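Local coordinates for amidohydrolase 3 domain-containing protein (Pyrococcus horikoshii, PDB 3IGH) that is of unknown substrate but belongs to the amidohydrolase family and probably hydrolyses carbon-nitrogen bonds other than peptide bonds, at residues H67-L70 / D71-G74; A274-S277 / K278-D282. All blocks are in the same frame, centred on the assembly; numbering follows the deposited sequence. Where two conformers were deposited one is given.

Interaction 1: H67-L70 / D71-G74; sequences HLHL and DELG. With SO4 (sulfate ion), chain B.
H67 and H69 form the HxH motif that amidohydrolases carry at the end of the first barrel strand; H69 is also the N-cap of helix 70-78. Its carbonyl O accepts L73 N at 2.9 Å, and L70 O takes G74 N at 3.1 Å in the next helical bond. The side chains of H69 and E72 run side by side, the imidazole and carboxylate planes 13° apart, with E72 OE1 over one ring face, 3.5 Å from H69 CG. A water at the ring edge bridges H69 ND1 to D71 OD1. D71 CG stands between its own N and carbonyl carbon (chi1 54°), which brings OD1 back to E72 N, 2.8 Å away and above the carboxylate plane. In what is probably the metal site of relatives, H67 NE2 donates a hydrogen bond to sulfate O1 at 3.0 Å, and H69 NE2 a weak one, bent to 126°. A leucine in place of H69 would probably leave sulfate O1 with H67 alone in this turn and the water without its imidazole partner. H67 ND1 is hydrogen-bonded to E338, the backbone of L68 bonds to S206 and M208 of strand 202-210, and L70 and L73 pack on helix 183-199.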
ATOM      1  N   HIS A  67     -14.576 -13.184  -7.361  1.00 25.49           N
ATOM      2  CA  HIS A  67     -15.669 -12.576  -6.575  1.00 30.66           C
ATOM      3  C   HIS A  67     -16.068 -13.472  -5.416  1.00 25.79           C
ATOM      4  O   HIS A  67     -16.814 -14.431  -5.599  1.00 29.82           O
ATOM      5  CB  HIS A  67     -16.886 -12.300  -7.482  1.00 26.03           C
ATOM      6  CG  HIS A  67     -18.034 -11.608  -6.808  1.00 33.58           C
ATOM      7  ND1 HIS A  67     -18.581 -10.444  -7.302  1.00 42.81           N
ATOM      8  CD2 HIS A  67     -18.764 -11.930  -5.715  1.00 35.28           C
ATOM      9  CE1 HIS A  67     -19.592 -10.074  -6.537  1.00 36.18           C
ATOM     10  NE2 HIS A  67     -19.720 -10.953  -5.561  1.00 39.73           N
ATOM     11  N   LEU A  68     -15.589 -13.151  -4.218  1.00 27.00           N
ATOM     12  CA  LEU A  68     -16.065 -13.828  -3.021  1.00 28.52           C
ATOM     13  C   LEU A  68     -16.006 -12.916  -1.799  1.00 28.63           C
ATOM     14  O   LEU A  68     -15.506 -11.790  -1.870  1.00 30.39           O
ATOM     15  CB  LEU A  68     -15.314 -15.158  -2.787  1.00 30.02           C
ATOM     16  CG  LEU A  68     -13.787 -15.235  -2.827  1.00 36.00           C
ATOM     17  CD1 LEU A  68     -13.115 -14.378  -1.738  1.00 27.11           C
ATOM     18  CD2 LEU A  68     -13.382 -16.683  -2.670  1.00 29.19           C
ATOM     19  N   HIS A  69     -16.501 -13.428  -0.680  1.00 27.30           N
ATOM     20  CA  HIS A  69     -16.537 -12.699   0.571  1.00 26.97           C
ATOM     21  C   HIS A  69     -15.702 -13.471   1.571  1.00 34.10           C
ATOM     22  O   HIS A  69     -16.173 -14.430   2.178  1.00 37.15           O
ATOM     23  CB  HIS A  69     -17.973 -12.588   1.073  1.00 28.59           C
ATOM     24  CG  HIS A  69     -18.917 -11.985   0.082  1.00 36.97           C
ATOM     25  ND1 HIS A  69     -19.143 -10.627   0.001  1.00 41.78           N
ATOM     26  CD2 HIS A  69     -19.703 -12.555  -0.860  1.00 38.90           C
ATOM     27  CE1 HIS A  69     -20.021 -10.386  -0.958  1.00 37.19           C
ATOM     28  NE2 HIS A  69     -20.374 -11.539  -1.500  1.00 45.59           N
ATOM     29  N   LEU A  70     -14.455 -13.042   1.730  1.00 29.26           N
ATOM     30  CA  LEU A  70     -13.466 -13.726   2.546  1.00 31.32           C
ATOM     31  C   LEU A  70     -13.899 -13.776   4.009  1.00 32.55           C
ATOM     32  O   LEU A  70     -13.794 -14.817   4.652  1.00 35.52           O
ATOM     33  CB  LEU A  70     -12.122 -13.001   2.387  1.00 39.09           C
ATOM     34  CG  LEU A  70     -10.775 -13.684   2.193  1.00 35.49           C
ATOM     35  CD1 LEU A  70     -10.835 -14.884   1.268  1.00 27.67           C
ATOM     36  CD2 LEU A  70      -9.765 -12.675   1.652  1.00 27.03           C
ATOM     37  N   ASP A  71     -14.420 -12.664   4.521  1.00 29.09           N
ATOM     38  CA  ASP A  71     -14.870 -12.611   5.914  1.00 33.76           C
ATOM     39  C   ASP A  71     -16.093 -13.513   6.162  1.00 34.54           C
ATOM     40  O   ASP A  71     -16.139 -14.249   7.152  1.00 35.37           O
ATOM     41  CB  ASP A  71     -15.140 -11.167   6.359  1.00 31.42           C
ATOM     42  CG  ASP A  71     -16.111 -10.416   5.438  1.00 42.49           C
ATOM     43  OD1 ASP A  71     -16.435 -10.874   4.310  1.00 33.39           O
ATOM     44  OD2 ASP A  71     -16.555  -9.336   5.854  1.00 40.76           O
ATOM     45  N   GLU A  72     -17.055 -13.475   5.242  1.00 28.73           N
ATOM     46  CA  GLU A  72     -18.251 -14.302   5.346  1.00 30.68           C
ATOM     47  C   GLU A  72     -17.930 -15.782   5.184  1.00 32.85           C
ATOM     48  O   GLU A  72     -18.576 -16.613   5.805  1.00 31.78           O
ATOM     49  CB  GLU A  72     -19.299 -13.872   4.337  1.00 30.22           C
ATOM     50  CG  GLU A  72     -19.925 -12.514   4.640  1.00 36.45           C
ATOM     51  CD  GLU A  72     -20.854 -12.029   3.529  1.00 44.85           C
ATOM     52  OE1 GLU A  72     -21.209 -12.828   2.633  1.00 49.06           O
ATOM     53  OE2 GLU A  72     -21.229 -10.838   3.554  1.00 64.56           O
ATOM     54  N   LEU A  73     -16.932 -16.106   4.364  1.00 28.72           N
ATOM     55  CA  LEU A  73     -16.517 -17.498   4.198  1.00 29.60           C
ATOM     56  C   LEU A  73     -15.942 -18.029   5.515  1.00 34.94           C
ATOM     57  O   LEU A  73     -16.276 -19.131   5.946  1.00 28.60           O
ATOM     58  CB  LEU A  73     -15.503 -17.661   3.058  1.00 28.65           C
ATOM     59  CG  LEU A  73     -14.846 -19.044   2.884  1.00 29.86           C
ATOM     60  CD1 LEU A  73     -15.881 -20.155   2.703  1.00 28.13           C
ATOM     61  CD2 LEU A  73     -13.836 -19.038   1.708  1.00 27.33           C
ATOM     62  N   GLY A  74     -15.083 -17.237   6.142  1.00 29.58           N
ATOM     63  CA  GLY A  74     -14.541 -17.558   7.465  1.00 29.18           C
ATOM     64  C   GLY A  74     -15.632 -17.794   8.496  1.00 31.74           C
ATOM     65  O   GLY A  74     -15.573 -18.778   9.224  1.00 34.64           O
TER
HETATM   66  S   SO4 B   1     -23.044  -9.974  -4.381  1.00 55.65           S
HETATM   67  O1  SO4 B   1     -21.813 -10.007  -3.618  1.00 45.31           O
HETATM   68  O2  SO4 B   1     -23.423 -11.335  -4.728  1.00 62.11           O
HETATM   69  O3  SO4 B   1     -24.101  -9.405  -3.556  1.00 61.71           O
HETATM   70  O4  SO4 B   1     -22.834  -9.198  -5.608  1.00 50.26           O
HETATM   71  O   HOH W   1     -18.017  -9.300   2.323  1.00 39.43           O

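Interaction 2: A274-S277 / K278-D282; sequences ALLS and KPYSD
A274 meets Y280 through its backbone: the phenol OH donates to A274 O at 2.7 Å. The donor approaches well to the side of the carbonyl, with a C=O...O angle of 116°, and lies 22° out of the carbonyl plane. The A274 methyl also touches this hydroxyl, CB to OH 3.3 Å. L275 turns away from 278-282, and L276 supplies the apolar half of the contact. CG anti to the carbonyl carbon (chi1 -51°) and CD1 extended beyond it carry a methyl over the Y280 ring in a CH-pi contact, 3.5 Å from the centroid and almost exactly on the ring normal. The two side chains cross at about a right angle; CD1 sits over the ring centre, with CG beside it 3.8 Å from Y280 CE1, while L276 CB rests 3.2 Å from K278 O. At S277 the chain bends. In one of its two conformers S277 OG accepts from a water and bonds to D318, so these bonds are tentative. R379 grips the far limb, bonding to the carbonyls of K278 and P279 and to S281 OG. The whole is an irregular loop folded back on itself, with a tyrosine-to-backbone bond and a CH-pi contact across the bend, part of the long connection between strand 256-264 and helix 294-305 of the amidohydrolase barrel.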
ATOM      1  N   ALA A 274     -34.167  -8.800  -8.104  1.00 27.79           N
ATOM      2  CA  ALA A 274     -33.414  -8.494  -9.309  1.00 30.71           C
ATOM      3  C   ALA A 274     -34.313  -7.727 -10.264  1.00 35.07           C
ATOM      4  O   ALA A 274     -35.497  -8.053 -10.410  1.00 33.44           O
ATOM      5  CB  ALA A 274     -32.881  -9.766  -9.970  1.00 28.56           C
ATOM      6  N   LEU A 275     -33.753  -6.706 -10.905  1.00 35.32           N
ATOM      7  CA  LEU A 275     -34.555  -5.760 -11.689  1.00 28.91           C
ATOM      8  C   LEU A 275     -34.697  -6.175 -13.147  1.00 30.45           C
ATOM      9  O   LEU A 275     -33.731  -6.159 -13.908  1.00 31.17           O
ATOM     10  CB  LEU A 275     -33.963  -4.344 -11.584  1.00 31.88           C
ATOM     11  CG  LEU A 275     -34.769  -3.203 -12.219  1.00 32.07           C
ATOM     12  CD1 LEU A 275     -36.098  -3.003 -11.489  1.00 40.00           C
ATOM     13  CD2 LEU A 275     -33.940  -1.926 -12.186  1.00 33.85           C
ATOM     14  N   LEU A 276     -35.924  -6.515 -13.528  1.00 30.03           N
ATOM     15  CA  LEU A 276     -36.232  -7.028 -14.860  1.00 31.40           C
ATOM     16  C   LEU A 276     -36.935  -5.963 -15.719  1.00 28.97           C
ATOM     17  O   LEU A 276     -37.523  -5.034 -15.172  1.00 35.18           O
ATOM     18  CB  LEU A 276     -37.147  -8.261 -14.734  1.00 27.90           C
ATOM     19  CG  LEU A 276     -36.760  -9.404 -13.784  1.00 34.20           C
ATOM     20  CD1 LEU A 276     -37.707 -10.592 -13.919  1.00 33.17           C
ATOM     21  CD2 LEU A 276     -35.338  -9.845 -14.045  1.00 30.63           C
ATOM     22  N   SER A 277     -36.875  -6.105 -17.044  1.00 30.85           N
ATOM     23  CA  SER A 277     -37.580  -5.183 -17.940  0.50 38.00           C
ATOM     24  C   SER A 277     -39.076  -5.514 -18.093  1.00 45.37           C
ATOM     25  O   SER A 277     -39.856  -4.679 -18.561  1.00 44.33           O
ATOM     26  CB  SER A 277     -36.890  -5.099 -19.305  0.50 35.13           C
ATOM     27  OG  SER A 277     -36.670  -6.384 -19.856  0.50 35.03           O
ATOM     28  N   LYS A 278     -39.468  -6.726 -17.693  1.00 40.44           N
ATOM     29  CA  LYS A 278     -40.877  -7.162 -17.675  1.00 37.56           C
ATOM     30  C   LYS A 278     -41.109  -7.902 -16.363  1.00 39.02           C
ATOM     31  O   LYS A 278     -40.148  -8.412 -15.783  1.00 35.91           O
ATOM     32  CB  LYS A 278     -41.180  -8.067 -18.869  1.00 39.17           C
ATOM     33  CG  LYS A 278     -41.425  -7.320 -20.163  1.00 43.03           C
ATOM     34  CD  LYS A 278     -41.678  -8.284 -21.310  1.00 66.41           C
ATOM     35  CE  LYS A 278     -41.729  -7.560 -22.647  1.00 73.85           C
ATOM     36  NZ  LYS A 278     -41.713  -8.520 -23.790  1.00 68.67           N
ATOM     37  N   PRO A 279     -42.365  -7.947 -15.861  1.00 40.91           N
ATOM     38  CA  PRO A 279     -42.586  -8.603 -14.564  1.00 38.14           C
ATOM     39  C   PRO A 279     -42.119 -10.064 -14.474  1.00 36.15           C
ATOM     40  O   PRO A 279     -41.912 -10.714 -15.502  1.00 36.50           O
ATOM     41  CB  PRO A 279     -44.103  -8.497 -14.371  1.00 42.85           C
ATOM     42  CG  PRO A 279     -44.483  -7.276 -15.163  1.00 41.26           C
ATOM     43  CD  PRO A 279     -43.618  -7.370 -16.388  1.00 43.55           C
ATOM     44  N   TYR A 280     -41.914 -10.536 -13.246  1.00 33.96           N
ATOM     45  CA  TYR A 280     -41.541 -11.930 -12.980  1.00 36.11           C
ATOM     46  C   TYR A 280     -42.615 -12.876 -13.494  1.00 37.60           C
ATOM     47  O   TYR A 280     -43.808 -12.568 -13.428  1.00 36.30           O
ATOM     48  CB  TYR A 280     -41.318 -12.147 -11.483  1.00 31.39           C
ATOM     49  CG  TYR A 280     -39.932 -11.734 -11.036  1.00 38.57           C
ATOM     50  CD1 TYR A 280     -39.627 -10.394 -10.779  1.00 35.73           C
ATOM     51  CD2 TYR A 280     -38.919 -12.680 -10.896  1.00 33.97           C
ATOM     52  CE1 TYR A 280     -38.346 -10.009 -10.376  1.00 34.62           C
ATOM     53  CE2 TYR A 280     -37.631 -12.309 -10.493  1.00 30.32           C
ATOM     54  CZ  TYR A 280     -37.358 -10.969 -10.243  1.00 35.57           C
ATOM     55  OH  TYR A 280     -36.101 -10.598  -9.854  1.00 31.51           O
ATOM     56  N   SER A 281     -42.187 -14.013 -14.030  1.00 40.24           N
ATOM     57  CA  SER A 281     -43.123 -14.984 -14.592  1.00 40.80           C
ATOM     58  C   SER A 281     -43.971 -15.684 -13.533  1.00 36.44           C
ATOM     59  O   SER A 281     -45.107 -16.066 -13.806  1.00 43.42           O
ATOM     60  CB  SER A 281     -42.384 -15.985 -15.468  1.00 38.59           C
ATOM     61  OG  SER A 281     -41.773 -15.305 -16.546  1.00 36.44           O
ATOM     62  N   ASP A 282     -43.437 -15.822 -12.323  1.00 38.78           N
ATOM     63  CA  ASP A 282     -44.187 -16.437 -11.219  1.00 37.03           C
ATOM     64  C   ASP A 282     -44.681 -15.430 -10.180  1.00 38.99           C
ATOM     65  O   ASP A 282     -45.178 -15.818  -9.118  1.00 45.51           O
ATOM     66  CB  ASP A 282     -43.367 -17.553 -10.552  1.00 45.27           C
ATOM     67  CG  ASP A 282     -42.039 -17.059  -9.966  1.00 44.15           C
ATOM     68  OD1 ASP A 282     -41.657 -15.882 -10.178  1.00 41.71           O
ATOM     69  OD2 ASP A 282     -41.369 -17.864  -9.285  1.00 38.09           O
TER
HETATM   70  O   HOH W   2     -37.145  -8.983 -18.344  1.00 35.17           O

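How the interactions relate
Interaction 1 lies near the centre of the folded chain, its own centre about 7 Å from the chain centre, whereas interaction 2 lies about 25 Å out. Their centres are 29 Å apart and their nearest atoms about 14 Å, so the two do not touch. Residues 67-74 belong to the presumed active site, where K262, H314 and H339 also hydrogen-bond the sulfate, an ion probably from the crystallisation liquor. Interaction 1 starts on the end of strand 58-68, and interaction 2 lies in the loop after strand 256-264, which carries K262. The first stands directly at the anion; the second is farther off, A274 CB being 10.9 Å from sulfate O3.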